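Local coordinates for protein FI20010p1 (Drosophila melanogaster, PDB 7CFB) that probably takes part in piRNA-guided gene silencing, using an extended Tudor domain in assembly of the piRNA amplification complex, at residues A[20-25]-A[93-98]; A[41-46]-A[66-71]; A[157-162]-A[187-192]. All blocks are in the same frame, centred on the assembly; numbering follows the deposited sequence.

Contacts 2 and 3 are neighbours at one end of the chain, their centres 12 Å apart, while contact 1 lies far off, its centre 28 Å from that of contact 2 and 30 Å from that of contact 3. Contacts 2 and 3 share a five-stranded mixed sheet whose first and last strands also pair; its order, 49-57, 64-67, 157-161, 189-194, 176-184, is consistent with the OB fold of an extended Tudor domain. They join directly: V66 O lies 2.8 Å from I157 N, a probable hydrogen bond, and the F44 ring packs on I157 and L189. Contact 1 instead belongs to the surface beside the six-stranded antiparallel sheet. The structure is the apo form, so no ligand relates the three.

Contact 1 (A[20-25]-A[93-98]); sequences LPPKGG and PDYGDI
P22 lays its CG over one face of the Y95 ring, 4.0 Å from the ring centroid and 20° off the normal, a CH-pi contact displaced toward the rim, with the two side chains crossing at about a right angle. A proline suits this place because its rigid, mildly polarised ring C-H groups pack well on an aromatic face. G25 O sits at the ring's edge, near its plane, 3.7 Å from Y95 CD2.

The polar part of the contact centres on D94 and G24. G24 N donates to D94 OD1 at 3.0 Å, a bent bond that meets the oxygen from above the carboxylate plane. A water accepts from K23 N and donates to the same OD1, so two donors hold this oxygen. Y95 N returns a bond to G24 O at 3.2 Å.

Backbone shape calls for glycine twice: the positive phi of G25 (101°) favours it, and a CB there would clash with Y95 O; G96 occupies the third position of a type II turn closed by D97 N to D94 O at 2.9 Å.

The loop before helix 30-36 thus lies against the loop between strands 87-89 and 99-103, with Y123 of strand 123-127 touching P21, P22 and Y95.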
loop_
_atom_site.group_PDB
_atom_site.type_symbol
_atom_site.label_atom_id
_atom_site.label_comp_id
_atom_site.label_asym_id
_atom_site.label_seq_id
_atom_site.Cartn_x
_atom_site.Cartn_y
_atom_site.Cartn_z
ATOM N N LEU A 20 -9.908 20.257 -0.249
ATOM C CA LEU A 20 -11.100 20.367 0.615
ATOM C C LEU A 20 -11.258 19.086 1.442
ATOM O O LEU A 20 -11.082 18.010 0.920
ATOM C CB LEU A 20 -12.321 20.636 -0.261
ATOM C CG LEU A 20 -12.374 22.043 -0.842
ATOM C CD1 LEU A 20 -13.132 22.082 -2.147
ATOM C CD2 LEU A 20 -12.967 23.008 0.151
ATOM N N PRO A 21 -11.617 19.191 2.732
ATOM C CA PRO A 21 -11.809 18.042 3.587
ATOM C C PRO A 21 -12.956 17.133 3.147
ATOM O O PRO A 21 -13.868 17.580 2.555
ATOM C CB PRO A 21 -12.260 18.683 4.892
ATOM C CG PRO A 21 -11.574 19.996 4.894
ATOM C CD PRO A 21 -11.693 20.436 3.464
ATOM N N PRO A 22 -12.913 15.840 3.496
ATOM C CA PRO A 22 -13.957 14.920 3.109
ATOM C C PRO A 22 -15.339 15.355 3.607
ATOM O O PRO A 22 -15.453 15.819 4.691
ATOM C CB PRO A 22 -13.581 13.635 3.845
ATOM C CG PRO A 22 -12.127 13.757 4.081
ATOM C CD PRO A 22 -11.843 15.223 4.242
ATOM N N LYS A 23 -16.336 15.213 2.744
ATOM C CA LYS A 23 -17.712 15.613 3.073
ATOM C C LYS A 23 -18.333 14.507 3.903
ATOM O O LYS A 23 -19.170 14.805 4.715
ATOM C CB LYS A 23 -18.524 15.850 1.803
ATOM C CG LYS A 23 -18.204 17.141 1.071
ATOM C CD LYS A 23 -18.150 16.973 -0.430
ATOM C CE LYS A 23 -18.127 18.289 -1.177
ATOM N NZ LYS A 23 -18.435 18.101 -2.615
ATOM N N GLY A 24 -17.922 13.276 3.683
ATOM C CA GLY A 24 -18.526 12.189 4.461
ATOM C C GLY A 24 -17.614 11.015 4.719
ATOM O O GLY A 24 -16.430 11.140 4.539
ATOM N N GLY A 25 -18.209 9.938 5.206
ATOM C CA GLY A 25 -17.542 8.670 5.512
ATOM C C GLY A 25 -17.281 8.521 6.984
ATOM O O GLY A 25 -17.219 9.517 7.656
ATOM N N PRO A 93 -11.741 12.638 -1.266
ATOM C CA PRO A 93 -12.855 11.719 -1.166
ATOM C C PRO A 93 -13.201 11.365 0.287
ATOM O O PRO A 93 -12.471 11.573 1.189
ATOM C CB PRO A 93 -12.365 10.461 -1.876
ATOM C CG PRO A 93 -11.329 10.978 -2.807
ATOM C CD PRO A 93 -10.648 12.067 -2.021
ATOM N N ASP A 94 -14.330 10.717 0.482
ATOM C CA ASP A 94 -14.753 10.364 1.856
ATOM C C ASP A 94 -13.788 9.400 2.535
ATOM O O ASP A 94 -13.094 8.633 1.882
ATOM C CB ASP A 94 -16.086 9.632 1.874
ATOM C CG ASP A 94 -17.254 10.473 1.422
ATOM O OD1 ASP A 94 -17.101 11.661 1.336
ATOM O OD2 ASP A 94 -18.285 9.899 1.166
ATOM N N TYR A 95 -13.823 9.414 3.855
ATOM C CA TYR A 95 -13.013 8.459 4.639
ATOM C C TYR A 95 -13.395 7.046 4.208
ATOM O O TYR A 95 -14.565 6.714 4.083
ATOM C CB TYR A 95 -13.274 8.648 6.130
ATOM C CG TYR A 95 -12.935 10.013 6.660
ATOM C CD1 TYR A 95 -11.628 10.396 6.832
ATOM C CD2 TYR A 95 -13.914 10.924 6.971
ATOM C CE1 TYR A 95 -11.305 11.646 7.302
ATOM C CE2 TYR A 95 -13.613 12.185 7.430
ATOM C CZ TYR A 95 -12.300 12.545 7.595
ATOM O OH TYR A 95 -11.972 13.763 8.060
ATOM N N GLY A 96 -12.379 6.252 3.921
ATOM C CA GLY A 96 -12.537 4.857 3.502
ATOM C C GLY A 96 -12.645 4.699 2.002
ATOM O O GLY A 96 -12.518 3.599 1.540
ATOM N N ASP A 97 -12.841 5.788 1.277
ATOM C CA ASP A 97 -12.945 5.721 -0.196
ATOM C C ASP A 97 -11.539 5.628 -0.789
ATOM O O ASP A 97 -10.644 6.199 -0.241
ATOM C CB ASP A 97 -13.885 6.784 -0.754
ATOM C CG ASP A 97 -15.359 6.451 -0.568
ATOM O OD1 ASP A 97 -15.659 5.407 -0.027
ATOM O OD2 ASP A 97 -16.189 7.241 -0.957
ATOM N N ILE A 98 -11.394 4.946 -1.909
ATOM C CA ILE A 98 -10.061 4.758 -2.530
ATOM C C ILE A 98 -9.792 5.770 -3.653
ATOM O O ILE A 98 -10.666 6.017 -4.439
ATOM C CB ILE A 98 -9.915 3.303 -2.973
ATOM C CG1 ILE A 98 -10.067 2.364 -1.780
ATOM C CG2 ILE A 98 -8.616 3.080 -3.698
ATOM C CD1 ILE A 98 -10.399 0.988 -2.191
HETATM O O HOH W 1 -15.795 14.030 0.423
#

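Contact 2 (A[41-46]-A[66-71]); sequences MAAFPE and VAKWDE
F44 and V66 meet through apolar groups: the ring atom F44 CE2 comes within 3.6 Å of V66 CG2, and F44 CZ lies 3.8 Å from the same methyl. The two side chains cross obliquely. A large flat ring suits a buried place where several aliphatic side chains converge, and a branched valine offers a methyl to it from strand 64-67.

The fold explains this company. F44 also touches V50 and A52 of strand 49-57, I157 of strand 157-161 and L189 of strand 189-194, so it packs against four strands of a sheet whose order is consistent with the OB fold of an extended Tudor domain.

K68 supplies aliphatic packing through its methylenes. Its CG lies 3.8 Å from A43 CB and 3.9 Å from F44 CZ, and the lysine and phenylalanine side chains slide past each other in opposite directions. A43 is small enough to let the lysine stem come close. The lysine bends at chi2 (-67°), and its NZ is hydrogen-bonded to T51 O.

Within the turn, F44 N donates to M41 O at 3.2 Å, and both M41 O and F44 O accept from N184 ND2.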
loop_
_atom_site.group_PDB
_atom_site.type_symbol
_atom_site.label_atom_id
_atom_site.label_comp_id
_atom_site.label_asym_id
_atom_site.label_seq_id
_atom_site.Cartn_x
_atom_site.Cartn_y
_atom_site.Cartn_z
ATOM N N MET A 41 -7.638 -12.863 -0.207
ATOM C CA MET A 41 -7.043 -13.850 0.714
ATOM C C MET A 41 -6.847 -15.209 0.020
ATOM O O MET A 41 -5.999 -15.951 0.434
ATOM C CB MET A 41 -7.893 -13.960 1.971
ATOM C CG MET A 41 -8.057 -12.656 2.660
ATOM S SD MET A 41 -6.551 -11.815 3.086
ATOM C CE MET A 41 -5.756 -12.978 4.174
ATOM N N ALA A 42 -7.532 -15.451 -1.093
ATOM C CA ALA A 42 -7.422 -16.681 -1.909
ATOM C C ALA A 42 -6.026 -16.844 -2.532
ATOM O O ALA A 42 -5.672 -17.938 -2.844
ATOM C CB ALA A 42 -8.493 -16.714 -2.951
ATOM N N ALA A 43 -5.269 -15.761 -2.706
ATOM C CA ALA A 43 -3.889 -15.730 -3.234
ATOM C C ALA A 43 -2.865 -16.381 -2.283
ATOM O O ALA A 43 -1.779 -16.632 -2.718
ATOM C CB ALA A 43 -3.533 -14.310 -3.564
ATOM N N PHE A 44 -3.195 -16.599 -1.018
ATOM C CA PHE A 44 -2.241 -17.196 -0.058
ATOM C C PHE A 44 -2.844 -18.436 0.611
ATOM O O PHE A 44 -3.232 -18.384 1.742
ATOM C CB PHE A 44 -1.805 -16.124 0.932
ATOM C CG PHE A 44 -1.156 -14.935 0.291
ATOM C CD1 PHE A 44 -1.912 -13.891 -0.177
ATOM C CD2 PHE A 44 0.205 -14.877 0.124
ATOM C CE1 PHE A 44 -1.316 -12.791 -0.752
ATOM C CE2 PHE A 44 0.799 -13.781 -0.462
ATOM C CZ PHE A 44 0.035 -12.742 -0.900
ATOM N N PRO A 45 -2.919 -19.551 -0.117
ATOM C CA PRO A 45 -3.462 -20.752 0.419
ATOM C C PRO A 45 -2.591 -21.323 1.532
ATOM O O PRO A 45 -1.443 -21.456 1.381
ATOM C CB PRO A 45 -3.479 -21.754 -0.732
ATOM C CG PRO A 45 -3.056 -20.998 -1.940
ATOM C CD PRO A 45 -2.498 -19.682 -1.475
ATOM N N GLU A 46 -3.257 -21.788 2.570
ATOM C CA GLU A 46 -2.625 -22.448 3.734
ATOM C C GLU A 46 -1.944 -23.748 3.287
ATOM O O GLU A 46 -2.436 -24.382 2.386
ATOM C CB GLU A 46 -3.701 -22.866 4.734
ATOM C CG GLU A 46 -4.075 -21.833 5.758
ATOM C CD GLU A 46 -5.156 -22.219 6.743
ATOM O OE1 GLU A 46 -5.439 -21.426 7.616
ATOM O OE2 GLU A 46 -5.722 -23.296 6.597
ATOM N N VAL A 66 2.703 -8.666 2.605
ATOM C CA VAL A 66 3.068 -9.368 1.349
ATOM C C VAL A 66 2.038 -9.030 0.278
ATOM O O VAL A 66 0.897 -8.815 0.622
ATOM C CB VAL A 66 3.255 -10.879 1.532
ATOM C CG1 VAL A 66 4.450 -11.183 2.401
ATOM C CG2 VAL A 66 2.016 -11.545 2.067
ATOM N N ALA A 67 2.491 -8.917 -0.962
ATOM C CA ALA A 67 1.621 -8.566 -2.098
ATOM C C ALA A 67 1.889 -9.483 -3.277
ATOM O O ALA A 67 3.032 -9.654 -3.642
ATOM C CB ALA A 67 1.820 -7.132 -2.469
ATOM N N LYS A 68 0.833 -10.058 -3.814
ATOM C CA LYS A 68 0.968 -10.936 -4.990
ATOM C C LYS A 68 1.394 -10.143 -6.221
ATOM O O LYS A 68 2.228 -10.623 -6.905
ATOM C CB LYS A 68 -0.271 -11.797 -5.188
ATOM C CG LYS A 68 -0.093 -13.235 -4.752
ATOM C CD LYS A 68 0.867 -13.949 -5.615
ATOM C CE LYS A 68 0.757 -15.449 -5.567
ATOM N NZ LYS A 68 1.871 -16.062 -6.311
ATOM N N TRP A 69 0.827 -8.962 -6.459
ATOM C CA TRP A 69 1.164 -8.154 -7.661
ATOM C C TRP A 69 1.010 -9.026 -8.905
ATOM O O TRP A 69 1.885 -9.033 -9.735
ATOM C CB TRP A 69 2.544 -7.496 -7.563
ATOM C CG TRP A 69 2.568 -6.296 -6.679
ATOM C CD1 TRP A 69 3.244 -6.162 -5.514
ATOM C CD2 TRP A 69 1.864 -5.066 -6.865
ATOM N NE1 TRP A 69 3.020 -4.936 -4.973
ATOM C CE2 TRP A 69 2.170 -4.246 -5.772
ATOM C CE3 TRP A 69 1.011 -4.573 -7.846
ATOM C CZ2 TRP A 69 1.677 -2.962 -5.639
ATOM C CZ3 TRP A 69 0.492 -3.315 -7.694
ATOM C CH2 TRP A 69 0.831 -2.522 -6.615
ATOM N N ASP A 70 -0.093 -9.800 -8.958
ATOM C CA ASP A 70 -0.493 -10.708 -10.080
ATOM C C ASP A 70 -1.095 -9.942 -11.273
ATOM O O ASP A 70 -1.692 -8.845 -11.070
ATOM C CB ASP A 70 -1.514 -11.754 -9.640
ATOM C CG ASP A 70 -2.974 -11.336 -9.752
ATOM O OD1 ASP A 70 -3.291 -10.146 -9.567
ATOM O OD2 ASP A 70 -3.785 -12.224 -9.988
ATOM N N GLU A 71 -1.083 -10.600 -12.439
ATOM C CA GLU A 71 -1.468 -10.000 -13.742
ATOM C C GLU A 71 -2.818 -9.284 -13.614
ATOM O O GLU A 71 -2.994 -8.329 -14.272
ATOM C CB GLU A 71 -1.349 -10.992 -14.895
ATOM C CG GLU A 71 0.049 -11.068 -15.483
ATOM C CD GLU A 71 0.607 -9.796 -16.100
ATOM O OE1 GLU A 71 1.826 -9.601 -16.057
ATOM O OE2 GLU A 71 -0.190 -9.008 -16.627
#

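Contact 3 (A[157-162]-A[187-192]); sequences IRCDLI and STLVAE
C159 and L189 pair at the start of a parallel ladder, continued by D160 with V190 and L161 with A191. Four backbone bonds join the strands: L189 N to R158 O, D160 N to L189 O (2.7 Å, nearly straight at 170°), A191 N to D160 O, and I162 N to A191 O.

The face shared by C159, L161, L189 and A191 is apolar and buried. C159 SG stands anti to its backbone N (chi1 -171°) and lies 3.6 Å from A191 CB, where small residues suit the close approach. I157 CG2 meets L189 CG at 3.8 Å. D160 and V190 point to the other face. I162, just past the last bridge, turns its CD1 back to V190 CG1 at 3.9 Å.

Farther out, strand 64-67 flanks 157-161, strand 176-184 touches A191 through I179, and Y34 OH of helix 30-36 bonds to R158 N and S187 O. This parallel pairing in an otherwise antiparallel sheet, the strand directions diverging by 50°, is consistent with strands three and five of an OB fold.

Backbone bonding thus fixes the register, while the guanidinium of R158 finds its carboxylate partner, D61, outside the pair.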
loop_
_atom_site.group_PDB
_atom_site.type_symbol
_atom_site.label_atom_id
_atom_site.label_comp_id
_atom_site.label_asym_id
_atom_site.label_seq_id
_atom_site.Cartn_x
_atom_site.Cartn_y
_atom_site.Cartn_z
ATOM N N ILE A 157 -1.178 -7.552 2.078
ATOM C CA ILE A 157 -1.824 -8.484 3.041
ATOM C C ILE A 157 -0.987 -8.547 4.322
ATOM O O ILE A 157 0.173 -8.843 4.242
ATOM C CB ILE A 157 -2.035 -9.879 2.434
ATOM C CG1 ILE A 157 -2.754 -9.834 1.093
ATOM C CG2 ILE A 157 -2.755 -10.756 3.424
ATOM C CD1 ILE A 157 -4.103 -9.222 1.164
ATOM N N ARG A 158 -1.614 -8.287 5.456
ATOM C CA ARG A 158 -0.926 -8.305 6.767
ATOM C C ARG A 158 -0.430 -9.721 7.023
ATOM O O ARG A 158 -1.143 -10.650 6.758
ATOM C CB ARG A 158 -1.867 -7.789 7.852
ATOM C CG ARG A 158 -1.203 -7.467 9.176
ATOM C CD ARG A 158 -2.068 -6.631 10.094
ATOM N NE ARG A 158 -1.500 -6.760 11.420
ATOM C CZ ARG A 158 -0.798 -5.840 12.059
ATOM N NH1 ARG A 158 -0.321 -6.105 13.256
ATOM N NH2 ARG A 158 -0.568 -4.665 11.513
ATOM N N CYS A 159 0.791 -9.822 7.495
ATOM C CA CYS A 159 1.443 -11.118 7.689
ATOM C C CYS A 159 2.342 -11.118 8.924
ATOM O O CYS A 159 3.225 -10.296 9.007
ATOM C CB CYS A 159 2.306 -11.353 6.462
ATOM S SG CYS A 159 3.017 -13.000 6.350
ATOM N N ASP A 160 2.138 -12.092 9.792
ATOM C CA ASP A 160 3.019 -12.302 10.956
ATOM C C ASP A 160 4.109 -13.240 10.457
ATOM O O ASP A 160 3.806 -14.368 10.161
ATOM C CB ASP A 160 2.204 -12.824 12.139
ATOM C CG ASP A 160 3.029 -13.288 13.328
ATOM O OD1 ASP A 160 4.249 -13.190 13.269
ATOM O OD2 ASP A 160 2.431 -13.751 14.287
ATOM N N LEU A 161 5.323 -12.741 10.291
ATOM C CA LEU A 161 6.430 -13.592 9.805
ATOM C C LEU A 161 7.070 -14.259 11.018
ATOM O O LEU A 161 7.396 -13.556 11.934
ATOM C CB LEU A 161 7.451 -12.761 9.035
ATOM C CG LEU A 161 7.064 -12.335 7.624
ATOM C CD1 LEU A 161 8.065 -11.376 7.060
ATOM C CD2 LEU A 161 6.879 -13.501 6.692
ATOM N N ILE A 162 7.267 -15.568 10.973
ATOM C CA ILE A 162 7.823 -16.320 12.124
ATOM C C ILE A 162 9.089 -17.046 11.699
ATOM O O ILE A 162 9.327 -17.157 10.524
ATOM C CB ILE A 162 6.776 -17.292 12.678
ATOM C CG1 ILE A 162 6.473 -18.403 11.683
ATOM C CG2 ILE A 162 5.518 -16.560 13.082
ATOM C CD1 ILE A 162 5.397 -19.312 12.130
ATOM N N SER A 187 -7.974 -12.602 7.164
ATOM C CA SER A 187 -7.713 -11.153 7.171
ATOM C C SER A 187 -6.198 -11.002 7.219
ATOM O O SER A 187 -5.674 -10.134 6.580
ATOM C CB SER A 187 -8.411 -10.496 8.296
ATOM O OG SER A 187 -8.106 -11.159 9.505
ATOM N N THR A 188 -5.547 -11.934 7.891
ATOM C CA THR A 188 -4.086 -11.878 8.103
ATOM C C THR A 188 -3.457 -13.243 7.882
ATOM O O THR A 188 -4.156 -14.217 7.840
ATOM C CB THR A 188 -3.698 -11.379 9.503
ATOM O OG1 THR A 188 -3.900 -12.404 10.461
ATOM C CG2 THR A 188 -4.441 -10.146 9.953
ATOM N N LEU A 189 -2.147 -13.266 7.788
ATOM C CA LEU A 189 -1.434 -14.514 7.513
ATOM C C LEU A 189 -0.386 -14.779 8.580
ATOM O O LEU A 189 0.141 -13.861 9.160
ATOM C CB LEU A 189 -0.682 -14.381 6.189
ATOM C CG LEU A 189 -1.453 -14.043 4.925
ATOM C CD1 LEU A 189 -0.500 -13.935 3.757
ATOM C CD2 LEU A 189 -2.512 -15.083 4.644
ATOM N N VAL A 190 -0.137 -16.048 8.805
ATOM C CA VAL A 190 1.032 -16.459 9.599
ATOM C C VAL A 190 1.875 -17.207 8.583
ATOM O O VAL A 190 1.429 -18.211 8.104
ATOM C CB VAL A 190 0.650 -17.311 10.813
ATOM C CG1 VAL A 190 1.875 -17.910 11.453
ATOM C CG2 VAL A 190 -0.156 -16.521 11.818
ATOM N N ALA A 191 3.018 -16.655 8.239
ATOM C CA ALA A 191 3.884 -17.258 7.215
ATOM C C ALA A 191 5.350 -17.224 7.644
ATOM O O ALA A 191 5.736 -16.367 8.369
ATOM C CB ALA A 191 3.702 -16.535 5.916
ATOM N N GLU A 192 6.116 -18.170 7.140
ATOM C CA GLU A 192 7.550 -18.292 7.438
ATOM C C GLU A 192 8.296 -18.117 6.123
ATOM O O GLU A 192 7.992 -18.808 5.207
ATOM C CB GLU A 192 7.759 -19.654 8.087
ATOM C CG GLU A 192 9.148 -20.192 7.938
ATOM C CD GLU A 192 9.404 -21.430 8.767
ATOM O OE1 GLU A 192 8.466 -21.994 9.257
ATOM O OE2 GLU A 192 10.536 -21.802 8.891
#